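Long-range contacts in SUMO-1 cysteine protease S273R (African swine fever virus pig/Kenya/KEN-50/1950, PDB 6LJ9), which is a cysteine protease that probably matures the viral pp220 and pp62 polyproteins into core-shell proteins and dampens host innate immune signalling: residues D22-K27 / T74-P79; I7-S12 / Y263-H268; W181-F186 / I198-R203; C150-C155 / D175-C180; N187-S192 / N222-R227. All coordinates share one frame; numbering follows the deposited sequence.

Contact 1 of 5, residues D22-K27 / T74-P79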
# COMPACT_ATOMS: atom_id res chain seq x y z
N ASP B 22 1.17 21.12 -7.63
CA ASP B 22 1.43 22.53 -7.87
C ASP B 22 0.35 23.40 -7.23
O ASP B 22 0.64 24.22 -6.35
CB ASP B 22 1.54 22.80 -9.37
CG ASP B 22 0.45 22.11 -10.17
OD1 ASP B 22 -0.46 21.53 -9.56
OD2 ASP B 22 0.52 22.14 -11.42
N SER B 23 -0.89 23.24 -7.67
CA SER B 23 -2.03 23.93 -7.08
C SER B 23 -2.92 22.91 -6.38
O SER B 23 -3.22 21.85 -6.94
CB SER B 23 -2.83 24.68 -8.15
OG SER B 23 -3.99 25.29 -7.60
N CYS B 24 -3.33 23.23 -5.15
CA CYS B 24 -4.20 22.33 -4.41
C CYS B 24 -5.66 22.46 -4.81
O CYS B 24 -6.46 21.56 -4.52
CB CYS B 24 -4.08 22.57 -2.90
SG CYS B 24 -2.43 22.95 -2.27
N LEU B 25 -6.03 23.55 -5.48
CA LEU B 25 -7.43 23.83 -5.77
C LEU B 25 -7.91 23.05 -6.99
O LEU B 25 -7.13 22.72 -7.89
CB LEU B 25 -7.64 25.33 -5.99
CG LEU B 25 -7.32 26.24 -4.81
CD1 LEU B 25 -7.32 27.70 -5.24
CD2 LEU B 25 -8.30 26.02 -3.68
N SER B 26 -9.21 22.77 -7.01
CA SER B 26 -9.82 22.18 -8.19
C SER B 26 -9.72 23.14 -9.37
O SER B 26 -9.67 24.36 -9.20
CB SER B 26 -11.28 21.83 -7.92
OG SER B 26 -11.40 20.96 -6.80
N LYS B 27 -9.69 22.58 -10.58
CA LYS B 27 -9.54 23.40 -11.77
C LYS B 27 -10.74 24.30 -12.01
O LYS B 27 -10.60 25.33 -12.68
CB LYS B 27 -9.28 22.51 -12.99
CG LYS B 27 -7.90 21.87 -12.98
CD LYS B 27 -7.63 21.06 -14.23
CE LYS B 27 -6.17 20.63 -14.28
NZ LYS B 27 -5.75 19.94 -13.03
N THR B 74 -10.99 18.32 1.54
CA THR B 74 -10.67 17.24 0.61
C THR B 74 -9.38 17.44 -0.16
O THR B 74 -8.79 16.45 -0.60
CB THR B 74 -11.82 17.04 -0.39
OG1 THR B 74 -12.01 18.25 -1.14
CG2 THR B 74 -13.11 16.68 0.33
N ARG B 75 -8.93 18.68 -0.35
CA ARG B 75 -7.75 18.95 -1.16
C ARG B 75 -6.63 19.66 -0.41
O ARG B 75 -5.59 19.95 -1.01
CB ARG B 75 -8.13 19.77 -2.40
CG ARG B 75 -9.10 19.06 -3.33
CD ARG B 75 -9.29 19.83 -4.63
NE ARG B 75 -8.04 19.93 -5.38
CZ ARG B 75 -7.68 19.08 -6.34
NH1 ARG B 75 -8.47 18.06 -6.66
NH2 ARG B 75 -6.53 19.25 -6.98
N PHE B 76 -6.81 19.95 0.88
CA PHE B 76 -5.78 20.57 1.69
C PHE B 76 -5.50 19.71 2.91
O PHE B 76 -6.31 18.87 3.31
CB PHE B 76 -6.18 21.98 2.13
CG PHE B 76 -6.15 23.00 1.03
CD1 PHE B 76 -7.23 23.16 0.18
CD2 PHE B 76 -5.04 23.81 0.85
CE1 PHE B 76 -7.21 24.10 -0.84
CE2 PHE B 76 -5.01 24.75 -0.16
CZ PHE B 76 -6.09 24.90 -1.00
N LYS B 77 -4.34 19.94 3.51
CA LYS B 77 -4.02 19.28 4.77
C LYS B 77 -4.83 19.92 5.90
O LYS B 77 -5.45 20.98 5.75
CB LYS B 77 -2.52 19.37 5.06
CG LYS B 77 -1.67 18.53 4.13
CD LYS B 77 -0.18 18.70 4.42
CE LYS B 77 0.65 17.76 3.57
NZ LYS B 77 2.12 18.01 3.72
N ALA B 78 -4.84 19.24 7.05
CA ALA B 78 -5.63 19.71 8.18
C ALA B 78 -5.07 21.02 8.72
O ALA B 78 -3.87 21.28 8.64
CB ALA B 78 -5.64 18.66 9.29
N PRO B 79 -5.93 21.88 9.26
CA PRO B 79 -5.44 23.11 9.89
C PRO B 79 -4.79 22.81 11.23
O PRO B 79 -5.20 21.89 11.95
CB PRO B 79 -6.70 23.96 10.05
CG PRO B 79 -7.80 22.95 10.18
CD PRO B 79 -7.40 21.80 9.28
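C24, L25 and S26 meet R75 and F76 in the helix-rich N-terminal part of the chain, where a disulfide-bonded loop lies against the end region of helix 68-75. C24 is the half of the C14-C24 disulfide found in this contact, and the loop around it leads into helix 27-32. Two neighbouring side chains of 74-79 receive it, one polar and one aromatic. R75 points toward the loop and bends at its third torsion (chi3 63°), which directs NE at the carbonyl of C24. The hydrogen bond from R75 NE to C24 O is nearly straight (164°), but its modelled length of 2.4 Å is doubtful. S26 CA lies over one face of the guanidinium, and S26 OG sits 3.2 Å from R75 CD. F76 takes the apolar half. C24 CB lies over one face of the ring, 3.8 Å from its centroid and displaced toward the rim, a CH-pi contact. C24 SG approaches the same ring obliquely, 4.5 Å from the centroid. L25 CB points away from 74-79, yet its branch CD2 reaches the ring edge, 3.6 Å from F76 CE1. Nearby, E48 accepts from S23 OG and C24 N, while E71 accepts from S26 N. The loop is thus tied to two helices, 48-51 and 68-75. The chemistry is split: R75 is directed at a main-chain oxygen, whereas F76 is packed by carbon and sulfur. If the R75 bond is real at a more usual length, its charge would probably polarise the C24 carbonyl.

Contact 2 of 5, residues I7-S12 / Y263-H268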
# COMPACT_ATOMS: atom_id res chain seq x y z
N ILE B 7 11.00 9.95 4.99
CA ILE B 7 9.57 9.76 4.78
C ILE B 7 9.13 10.46 3.50
O ILE B 7 9.89 11.22 2.90
CB ILE B 7 8.76 10.25 6.00
CG1 ILE B 7 8.86 11.78 6.13
CG2 ILE B 7 9.25 9.57 7.27
CD1 ILE B 7 8.13 12.32 7.34
N THR B 8 7.89 10.20 3.08
CA THR B 8 7.41 10.60 1.76
C THR B 8 6.62 11.90 1.77
O THR B 8 6.06 12.28 0.73
CB THR B 8 6.56 9.48 1.17
OG1 THR B 8 5.41 9.25 1.99
CG2 THR B 8 7.36 8.19 1.07
N SER B 9 6.55 12.60 2.90
CA SER B 9 5.80 13.84 2.97
C SER B 9 6.65 15.03 2.53
O SER B 9 7.86 14.91 2.28
CB SER B 9 5.28 14.07 4.39
OG SER B 9 6.34 14.08 5.33
N SER B 10 6.02 16.19 2.44
CA SER B 10 6.66 17.39 1.94
C SER B 10 6.01 18.59 2.61
O SER B 10 4.91 18.47 3.17
CB SER B 10 6.54 17.49 0.41
OG SER B 10 5.22 17.86 0.02
N PRO B 11 6.66 19.75 2.59
CA PRO B 11 6.06 20.96 3.19
C PRO B 11 4.87 21.51 2.43
O PRO B 11 4.32 22.53 2.85
CB PRO B 11 7.22 21.97 3.19
CG PRO B 11 8.46 21.14 3.07
CD PRO B 11 8.07 19.97 2.22
N SER B 12 4.45 20.89 1.32
CA SER B 12 3.30 21.38 0.58
C SER B 12 2.04 21.28 1.43
O SER B 12 1.87 20.35 2.23
CB SER B 12 3.13 20.59 -0.71
OG SER B 12 1.91 20.91 -1.36
N TYR B 263 9.94 20.19 14.66
CA TYR B 263 9.34 21.49 14.39
C TYR B 263 9.20 21.73 12.89
O TYR B 263 8.21 22.31 12.44
CB TYR B 263 10.17 22.60 15.03
CG TYR B 263 9.57 23.98 14.84
CD1 TYR B 263 8.51 24.41 15.63
CD2 TYR B 263 10.07 24.85 13.89
CE1 TYR B 263 7.96 25.66 15.47
CE2 TYR B 263 9.53 26.11 13.71
CZ TYR B 263 8.47 26.51 14.51
OH TYR B 263 7.92 27.76 14.34
N LYS B 264 10.18 21.27 12.11
CA LYS B 264 10.05 21.33 10.65
C LYS B 264 8.99 20.37 10.15
O LYS B 264 8.40 20.60 9.08
CB LYS B 264 11.40 21.03 9.99
CG LYS B 264 12.47 22.09 10.24
CD LYS B 264 13.78 21.70 9.57
CE LYS B 264 14.84 22.77 9.78
NZ LYS B 264 16.15 22.37 9.20
N PHE B 265 8.72 19.30 10.89
CA PHE B 265 7.68 18.36 10.50
C PHE B 265 6.29 18.97 10.61
O PHE B 265 5.35 18.45 10.00
CB PHE B 265 7.77 17.09 11.36
CG PHE B 265 6.81 16.01 10.95
CD1 PHE B 265 6.87 15.46 9.68
CD2 PHE B 265 5.85 15.54 11.83
CE1 PHE B 265 5.99 14.46 9.30
CE2 PHE B 265 4.97 14.54 11.45
CZ PHE B 265 5.04 14.01 10.18
N ARG B 266 6.14 20.06 11.38
CA ARG B 266 4.86 20.76 11.42
C ARG B 266 4.46 21.28 10.05
O ARG B 266 3.27 21.33 9.72
CB ARG B 266 4.93 21.91 12.43
CG ARG B 266 5.05 21.48 13.88
CD ARG B 266 5.24 22.69 14.79
NE ARG B 266 5.22 22.33 16.20
CZ ARG B 266 4.15 22.42 16.99
NH1 ARG B 266 3.00 22.87 16.49
NH2 ARG B 266 4.23 22.07 18.26
N THR B 267 5.44 21.69 9.23
CA THR B 267 5.15 22.14 7.88
C THR B 267 4.73 20.99 6.97
O THR B 267 4.12 21.24 5.92
CB THR B 267 6.37 22.85 7.28
OG1 THR B 267 7.42 21.90 7.05
CG2 THR B 267 6.88 23.92 8.23
N HIS B 268 5.03 19.75 7.35
CA HIS B 268 4.54 18.59 6.61
C HIS B 268 3.14 18.17 7.04
O HIS B 268 2.49 17.41 6.32
CB HIS B 268 5.49 17.40 6.80
CG HIS B 268 6.83 17.59 6.16
ND1 HIS B 268 7.46 16.59 5.45
CD2 HIS B 268 7.66 18.66 6.13
CE1 HIS B 268 8.62 17.03 5.01
NE2 HIS B 268 8.77 18.29 5.40
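P11 and H268 bring the two backbones together, with their CA atoms 4.4 Å apart. Segment 7-12 has no regular structure and runs past a kinked part of helix 259-269. Main-chain bonds of that helix reach three residues back here, as from H268 N to F265 O. Two CA-H...O contacts join the backbones. H268 CA lies 3.5 Å from S10 O, and P11 CA lies 3.4 Å from T267 O. The imidazole of H268 carries the side-chain contact. Its ND1 is hydrogen-bonded to S9 OG at 2.8 Å, and either atom could be the donor. S9 OG stands between the backbone N and the carbonyl carbon (chi1 57°) and meets the ring at its edge. S10 C covers the centre of one ring face, 3.7 Å above the plane. P11 lies beside H268 and points the same way, its CG and CD near NE2. The contact thus lays the N-terminal loop over a helix of the Ulp1-type catalytic domain. F265 also turns its ring edge-to-face with F238 of helix 232-244, the helix that starts at the putative nucleophile C232. I7 crosses F265 at about a right angle, with I7 CD1 3.6 Å from F265 CE1.

Contact 3 of 5, residues W181-F186 / I198-R203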
# COMPACT_ATOMS: atom_id res chain seq x y z
N TRP B 181 4.79 -9.58 13.67
CA TRP B 181 3.95 -8.43 13.97
C TRP B 181 4.37 -7.82 15.30
O TRP B 181 4.78 -8.53 16.23
CB TRP B 181 2.48 -8.84 14.01
CG TRP B 181 1.97 -9.37 12.70
CD1 TRP B 181 2.68 -9.52 11.54
CD2 TRP B 181 0.64 -9.82 12.41
NE1 TRP B 181 1.88 -10.03 10.55
CE2 TRP B 181 0.62 -10.23 11.06
CE3 TRP B 181 -0.54 -9.91 13.16
CZ2 TRP B 181 -0.53 -10.72 10.45
CZ3 TRP B 181 -1.68 -10.40 12.55
CH2 TRP B 181 -1.67 -10.80 11.20
N SER B 182 4.26 -6.50 15.39
CA SER B 182 4.72 -5.78 16.57
C SER B 182 3.66 -4.78 17.01
O SER B 182 3.05 -4.10 16.18
CB SER B 182 6.04 -5.05 16.29
OG SER B 182 5.92 -4.16 15.20
N ILE B 183 3.46 -4.70 18.32
CA ILE B 183 2.63 -3.68 18.95
C ILE B 183 3.58 -2.70 19.62
O ILE B 183 4.33 -3.07 20.53
CB ILE B 183 1.65 -4.29 19.96
CG1 ILE B 183 0.79 -5.36 19.27
CG2 ILE B 183 0.78 -3.21 20.57
CD1 ILE B 183 0.11 -6.30 20.23
N GLU B 184 3.57 -1.45 19.16
CA GLU B 184 4.61 -0.49 19.50
C GLU B 184 4.02 0.68 20.28
O GLU B 184 2.95 1.19 19.95
CB GLU B 184 5.30 0.02 18.23
CG GLU B 184 5.76 -1.10 17.31
CD GLU B 184 6.14 -0.60 15.93
OE1 GLU B 184 6.29 0.63 15.76
OE2 GLU B 184 6.27 -1.43 15.01
N TYR B 185 4.74 1.09 21.33
CA TYR B 185 4.42 2.27 22.12
C TYR B 185 5.62 3.20 22.09
O TYR B 185 6.70 2.84 22.58
CB TYR B 185 4.06 1.88 23.56
CG TYR B 185 3.90 3.06 24.50
CD1 TYR B 185 4.99 3.57 25.21
CD2 TYR B 185 2.66 3.65 24.70
CE1 TYR B 185 4.85 4.63 26.07
CE2 TYR B 185 2.51 4.73 25.57
CZ TYR B 185 3.61 5.21 26.25
OH TYR B 185 3.48 6.28 27.11
N PHE B 186 5.44 4.39 21.53
CA PHE B 186 6.51 5.36 21.40
C PHE B 186 6.23 6.56 22.30
O PHE B 186 5.19 7.20 22.18
CB PHE B 186 6.67 5.82 19.95
CG PHE B 186 7.66 6.94 19.77
CD1 PHE B 186 9.01 6.72 19.96
CD2 PHE B 186 7.23 8.21 19.42
CE1 PHE B 186 9.92 7.75 19.80
CE2 PHE B 186 8.13 9.24 19.26
CZ PHE B 186 9.48 9.01 19.45
N ILE B 198 -0.27 -1.06 29.00
CA ILE B 198 0.30 -2.41 28.96
C ILE B 198 -0.80 -3.45 28.80
O ILE B 198 -0.67 -4.38 28.00
CB ILE B 198 1.15 -2.66 30.22
CG1 ILE B 198 2.36 -1.72 30.26
CG2 ILE B 198 1.60 -4.12 30.28
CD1 ILE B 198 3.38 -2.00 29.18
N ARG B 199 -1.90 -3.30 29.54
CA ARG B 199 -3.00 -4.26 29.42
C ARG B 199 -3.58 -4.25 28.01
O ARG B 199 -3.91 -5.31 27.46
CB ARG B 199 -4.09 -3.94 30.44
CG ARG B 199 -3.61 -3.79 31.87
CD ARG B 199 -4.72 -3.24 32.74
NE ARG B 199 -4.21 -2.46 33.86
CZ ARG B 199 -4.93 -1.57 34.54
NH1 ARG B 199 -6.20 -1.36 34.21
NH2 ARG B 199 -4.38 -0.91 35.54
N TRP B 200 -3.71 -3.07 27.41
CA TRP B 200 -4.24 -2.98 26.05
C TRP B 200 -3.30 -3.65 25.05
O TRP B 200 -3.76 -4.38 24.16
CB TRP B 200 -4.47 -1.52 25.68
CG TRP B 200 -5.10 -1.34 24.33
CD1 TRP B 200 -6.44 -1.26 24.06
CD2 TRP B 200 -4.43 -1.22 23.07
NE1 TRP B 200 -6.64 -1.10 22.71
CE2 TRP B 200 -5.42 -1.07 22.08
CE3 TRP B 200 -3.08 -1.24 22.69
CZ2 TRP B 200 -5.10 -0.94 20.73
CZ3 TRP B 200 -2.77 -1.10 21.34
CH2 TRP B 200 -3.78 -0.95 20.38
N MSE B 201 -2.00 -3.41 25.17
CA MSE B 201 -1.02 -4.03 24.28
C MSE B 201 -1.03 -5.55 24.44
O MSE B 201 -0.90 -6.29 23.46
CB MSE B 201 0.38 -3.48 24.56
CG MSE B 201 0.51 -1.99 24.32
SE MSE B 201 2.27 -1.30 24.81
CE MSE B 201 3.33 -2.20 23.45
N GLU B 202 -1.18 -6.01 25.68
CA GLU B 202 -1.25 -7.45 25.94
C GLU B 202 -2.53 -8.05 25.36
O GLU B 202 -2.50 -9.15 24.80
CB GLU B 202 -1.16 -7.72 27.44
CG GLU B 202 0.21 -7.49 28.04
CD GLU B 202 1.28 -8.35 27.41
OE1 GLU B 202 2.28 -7.79 26.90
OE2 GLU B 202 1.12 -9.59 27.41
N ARG B 203 -3.65 -7.34 25.48
CA ARG B 203 -4.91 -7.85 24.94
C ARG B 203 -4.86 -7.96 23.42
O ARG B 203 -5.37 -8.93 22.84
CB ARG B 203 -6.07 -6.96 25.38
CG ARG B 203 -7.46 -7.55 25.14
CD ARG B 203 -8.05 -7.11 23.80
NE ARG B 203 -8.26 -5.67 23.74
CZ ARG B 203 -9.39 -5.06 24.09
NH1 ARG B 203 -10.42 -5.78 24.53
NH2 ARG B 203 -9.50 -3.74 24.00
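I183 and M201 interlock where strand 181-186 is covered by helix 195-208. The pair belongs to a beta-alpha-beta unit of the Ulp1-type core: strand 181-186, this helix, then the parallel strand 215-220. The short axes run almost antiparallel, at 167°, and approach to 9.4 Å. M201, a selenomethionine in this crystal, is the main bump on the helix. Its side chain fills the hollow between I183 and Y185 on the strand. I183 and M201 slide past each other in opposite directions. I183 CG2 fits against the near part of the M201 chain, 4.0 Å from CG. I183 in turn pushes CD1 toward the helix backbone, to 3.4 Å from M201 O. The selenium passes on toward Y185 and rests 3.9 Å from Y185 CB. The phenol ring of Y185 leads away from the helix segment, and its OH makes a weak hydrogen bond with N187 ND2. The same I183 CG2 methyl also meets W200, 4.2 Å from CZ3. The W200 side chain also touches I172 of the neighbouring strand. No hydrogen bond joins the segments. M201 bends at its third torsion (chi3 66°), which turns the terminal CE to within 3.2 Å of I183 O.

Contact 4 of 5, residues C150-C155 / D175-C180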
# COMPACT_ATOMS: atom_id res chain seq x y z
N CYS B 150 -6.93 -3.88 6.88
CA CYS B 150 -5.80 -3.04 7.26
C CYS B 150 -4.76 -3.89 7.97
O CYS B 150 -5.10 -4.66 8.88
CB CYS B 150 -6.25 -1.89 8.17
SG CYS B 150 -7.49 -0.80 7.44
N ASN B 151 -3.50 -3.76 7.55
CA ASN B 151 -2.38 -4.42 8.21
C ASN B 151 -1.52 -3.45 9.01
O ASN B 151 -0.42 -3.81 9.44
CB ASN B 151 -1.53 -5.17 7.18
CG ASN B 151 -1.09 -4.30 6.02
OD1 ASN B 151 -1.17 -3.07 6.07
ND2 ASN B 151 -0.61 -4.94 4.96
N THR B 152 -1.98 -2.21 9.20
CA THR B 152 -1.33 -1.26 10.08
C THR B 152 -2.39 -0.53 10.89
O THR B 152 -3.49 -0.25 10.40
CB THR B 152 -0.47 -0.24 9.32
OG1 THR B 152 -1.21 0.29 8.21
CG2 THR B 152 0.81 -0.88 8.81
N PHE B 153 -2.04 -0.22 12.14
CA PHE B 153 -2.93 0.46 13.07
C PHE B 153 -2.18 1.59 13.74
O PHE B 153 -1.03 1.41 14.17
CB PHE B 153 -3.48 -0.52 14.12
CG PHE B 153 -4.38 0.11 15.14
CD1 PHE B 153 -3.87 0.60 16.34
CD2 PHE B 153 -5.74 0.20 14.92
CE1 PHE B 153 -4.69 1.18 17.28
CE2 PHE B 153 -6.58 0.78 15.86
CZ PHE B 153 -6.05 1.27 17.04
N GLY B 154 -2.81 2.76 13.83
CA GLY B 154 -2.16 3.92 14.40
C GLY B 154 -3.05 4.74 15.30
O GLY B 154 -4.23 4.95 15.00
N CYS B 155 -2.50 5.22 16.41
CA CYS B 155 -3.27 6.03 17.34
C CYS B 155 -2.32 6.89 18.16
O CYS B 155 -1.21 6.47 18.48
CB CYS B 155 -4.13 5.14 18.26
SG CYS B 155 -5.62 5.95 18.87
N ASP B 175 2.06 -2.98 13.65
CA ASP B 175 2.56 -3.33 12.33
C ASP B 175 2.25 -4.80 12.07
O ASP B 175 2.83 -5.69 12.70
CB ASP B 175 4.06 -3.05 12.22
CG ASP B 175 4.58 -3.17 10.80
OD1 ASP B 175 3.79 -3.48 9.89
OD2 ASP B 175 5.79 -2.96 10.60
N MSE B 176 1.33 -5.05 11.15
CA MSE B 176 0.94 -6.41 10.79
C MSE B 176 1.30 -6.72 9.34
O MSE B 176 0.63 -7.52 8.68
CB MSE B 176 -0.56 -6.61 11.02
CG MSE B 176 -1.01 -6.42 12.46
SE MSE B 176 -2.94 -6.28 12.65
CE MSE B 176 -3.19 -4.50 11.89
N ARG B 177 2.37 -6.09 8.86
CA ARG B 177 2.84 -6.28 7.49
C ARG B 177 3.91 -7.35 7.39
O ARG B 177 3.95 -8.09 6.40
CB ARG B 177 3.38 -4.96 6.93
CG ARG B 177 2.34 -3.86 6.77
CD ARG B 177 3.01 -2.52 6.50
NE ARG B 177 3.87 -2.12 7.60
CZ ARG B 177 4.48 -0.94 7.69
NH1 ARG B 177 4.31 -0.04 6.73
NH2 ARG B 177 5.25 -0.66 8.73
N GLY B 178 4.79 -7.46 8.38
CA GLY B 178 5.94 -8.34 8.30
C GLY B 178 5.68 -9.72 8.87
O GLY B 178 4.57 -10.06 9.29
N ASP B 179 6.74 -10.53 8.87
CA ASP B 179 6.62 -11.88 9.38
C ASP B 179 6.52 -11.91 10.90
O ASP B 179 5.99 -12.88 11.46
CB ASP B 179 7.80 -12.74 8.92
CG ASP B 179 7.52 -14.23 9.01
OD1 ASP B 179 6.44 -14.66 8.56
OD2 ASP B 179 8.38 -14.98 9.52
N CYS B 180 7.00 -10.87 11.57
CA CYS B 180 6.84 -10.69 13.01
C CYS B 180 6.04 -9.42 13.25
O CYS B 180 6.56 -8.31 13.04
CB CYS B 180 8.20 -10.62 13.71
SG CYS B 180 8.13 -9.90 15.37
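N151 and M176 form the tight part of this contact. M176 N donates to N151 O at 2.7 Å, with an N-H...O angle of 144°. The side chain of M176, a selenomethionine here, then folds back against the backbone of C150 and N151, just before strand 152-158. Its chi3 of -72° places CE 3.5 Å from N151 C and 3.6 Å from C150 O. The selenomethionine also touches M129 and Y133 of helix 129-134, which cover this buried side. The looser side is built around R177, which stays partly exposed although its NH2 also bonds R243 O. Here T152 CG2 lies over one face of the guanidinium, 3.5 Å from R177 NE. R177 CG meets N151 CG, and the two side chains cross at about a right angle. D175 holds the guanidinium side-on. NE bonds OD1 at 2.7 Å in a salt bridge, and NH2 bonds OD2 at 3.0 Å. OD1 also accepts from R177 N, and its two donors come from opposite faces of the carboxylate. R243 is a second salt-bridge partner of D175 OD2. N151 packs on N246 of the second subunit, and D175 and R177 pack on its G178. T152 and D175 are an antiparallel non-hydrogen-bonded pair. The arrangement ends the pairing of strands 152-158 and 169-175 in the mixed sheet of the Ulp1-type core, where an Asx turn from D175 leads the chain out of its strand.

Contact 5 of 5, residues N187-S192 / N222-R227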
# COMPACT_ATOMS: atom_id res chain seq x y z
N ASN B 187 7.16 6.84 23.21
CA ASN B 187 7.12 8.01 24.08
C ASN B 187 8.39 8.82 23.80
O ASN B 187 9.49 8.35 24.08
CB ASN B 187 7.02 7.62 25.55
CG ASN B 187 6.71 8.80 26.46
OD1 ASN B 187 7.14 9.93 26.22
ND2 ASN B 187 5.94 8.54 27.51
N SER B 188 8.22 10.02 23.25
CA SER B 188 9.37 10.85 22.92
C SER B 188 10.16 11.27 24.15
O SER B 188 11.34 11.64 24.02
CB SER B 188 8.92 12.09 22.15
OG SER B 188 8.04 12.88 22.92
N ALA B 189 9.56 11.23 25.33
CA ALA B 189 10.27 11.60 26.55
C ALA B 189 11.07 10.45 27.13
O ALA B 189 11.98 10.69 27.93
CB ALA B 189 9.29 12.14 27.59
N GLY B 190 10.76 9.21 26.76
CA GLY B 190 11.48 8.06 27.25
C GLY B 190 10.91 7.42 28.50
O GLY B 190 11.65 6.76 29.23
N ASN B 191 9.62 7.60 28.76
CA ASN B 191 8.98 7.06 29.95
C ASN B 191 8.16 5.82 29.60
O ASN B 191 7.52 5.77 28.55
CB ASN B 191 8.09 8.11 30.62
CG ASN B 191 8.88 9.29 31.16
OD1 ASN B 191 9.95 9.12 31.74
ND2 ASN B 191 8.35 10.49 30.96
N SER B 192 8.18 4.84 30.50
CA SER B 192 7.52 3.56 30.26
C SER B 192 6.01 3.76 30.10
O SER B 192 5.45 4.75 30.58
CB SER B 192 7.82 2.60 31.41
OG SER B 192 9.22 2.38 31.53
N ASN B 222 13.54 3.97 24.81
CA ASN B 222 14.94 3.85 25.21
C ASN B 222 15.64 5.20 25.19
O ASN B 222 16.48 5.47 26.06
CB ASN B 222 15.65 2.86 24.29
CG ASN B 222 17.07 2.55 24.75
OD1 ASN B 222 17.27 1.87 25.75
ND2 ASN B 222 18.05 3.05 24.01
N ILE B 223 15.31 6.06 24.23
CA ILE B 223 15.94 7.36 24.07
C ILE B 223 14.96 8.45 24.48
O ILE B 223 13.77 8.38 24.16
CB ILE B 223 16.42 7.57 22.62
CG1 ILE B 223 17.56 6.61 22.28
CG2 ILE B 223 16.86 9.01 22.39
CD1 ILE B 223 18.17 6.87 20.93
N ARG B 224 15.47 9.46 25.19
CA ARG B 224 14.72 10.69 25.45
C ARG B 224 14.98 11.63 24.28
O ARG B 224 15.94 12.40 24.27
CB ARG B 224 15.14 11.30 26.78
CG ARG B 224 14.50 12.65 27.07
CD ARG B 224 14.85 13.15 28.46
NE ARG B 224 14.48 14.55 28.64
CZ ARG B 224 13.26 14.96 28.98
NH1 ARG B 224 12.29 14.08 29.17
NH2 ARG B 224 13.01 16.26 29.12
N HIS B 225 14.10 11.56 23.28
CA HIS B 225 14.27 12.38 22.08
C HIS B 225 13.94 13.84 22.36
O HIS B 225 14.67 14.74 21.92
CB HIS B 225 13.39 11.85 20.95
CG HIS B 225 13.73 10.45 20.52
ND1 HIS B 225 14.79 10.17 19.68
CD2 HIS B 225 13.14 9.27 20.79
CE1 HIS B 225 14.85 8.87 19.47
NE2 HIS B 225 13.85 8.30 20.13
N GLN B 226 12.85 14.09 23.07
CA GLN B 226 12.30 15.44 23.20
C GLN B 226 12.96 16.17 24.36
O GLN B 226 12.95 15.68 25.50
CB GLN B 226 10.79 15.37 23.40
CG GLN B 226 10.12 16.71 23.65
CD GLN B 226 8.62 16.60 23.74
OE1 GLN B 226 8.04 15.58 23.36
NE2 GLN B 226 7.97 17.64 24.25
N ARG B 227 13.52 17.35 24.07
CA ARG B 227 14.01 18.25 25.10
C ARG B 227 13.14 19.49 25.25
O ARG B 227 13.30 20.23 26.23
CB ARG B 227 15.45 18.68 24.80
CG ARG B 227 16.46 17.55 24.88
CD ARG B 227 17.85 18.02 24.49
NE ARG B 227 18.77 16.90 24.32
CZ ARG B 227 20.00 17.02 23.82
NH1 ARG B 227 20.46 18.20 23.44
NH2 ARG B 227 20.77 15.94 23.70
O HOH W 1 11.41 7.11 23.31
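S188 O is gripped by two backbone N-H groups of the facing loop. Q226 N donates at 3.0 Å and nearly straight (166°), from above the carbonyl plane. H225 N gives a second, weak bond at 2.9 Å. These loops lie in the active-site region of the Ulp1-type fold: N187 is assigned as an active-site residue, and Q226 is predicted to bind substrate. A side-chain bond adds to the grip. S188 OG donates to Q226 OE1 at 2.7 Å, in the plane of the amide carbonyl. Q226 reaches there as an extended chain, with CG anti to the backbone N (chi1 176°). Its NE2 is hydrogen-bonded to S228 O, which fixes the rotation of the amide close to C232, the putative nucleophile. As in relatives, such a glutamine may contribute to an oxyanion hole. N187 shapes the other loop. A type I turn runs from N187 to G190, and N187 OD1 accepts from A189 N at 2.9 Å in an Asx turn. The same OD1 accepts from H168 NE2, so the turn also positions the partner of the putative catalytic histidine. On the outer side, the extended R224 side chain passes A189 O, with R224 CG 3.3 Å from it.

How the contacts relate
Contact 5 lies in the putative active site: side chains of N187 and Q226 come within about 3 Å of those of H168 and C232, respectively. Contact 3 leads into it, and the two meet where F186 CE1 lies 3.7 Å from H225 CD2. Contact 4 continues the same sheet and joins contact 3 through S182 O and D175 N, 2.9 Å apart; both also touch the second subunit. Contacts 1 and 2 form a separate pair, bridged by K77 NZ, 2.7 Å from H268 O. Centres of contacts 1 and 5 are about 35 Å apart. Contact 2 lies between, with F265 about 11 Å from C232 by side chains, and its chain loop encloses the other four.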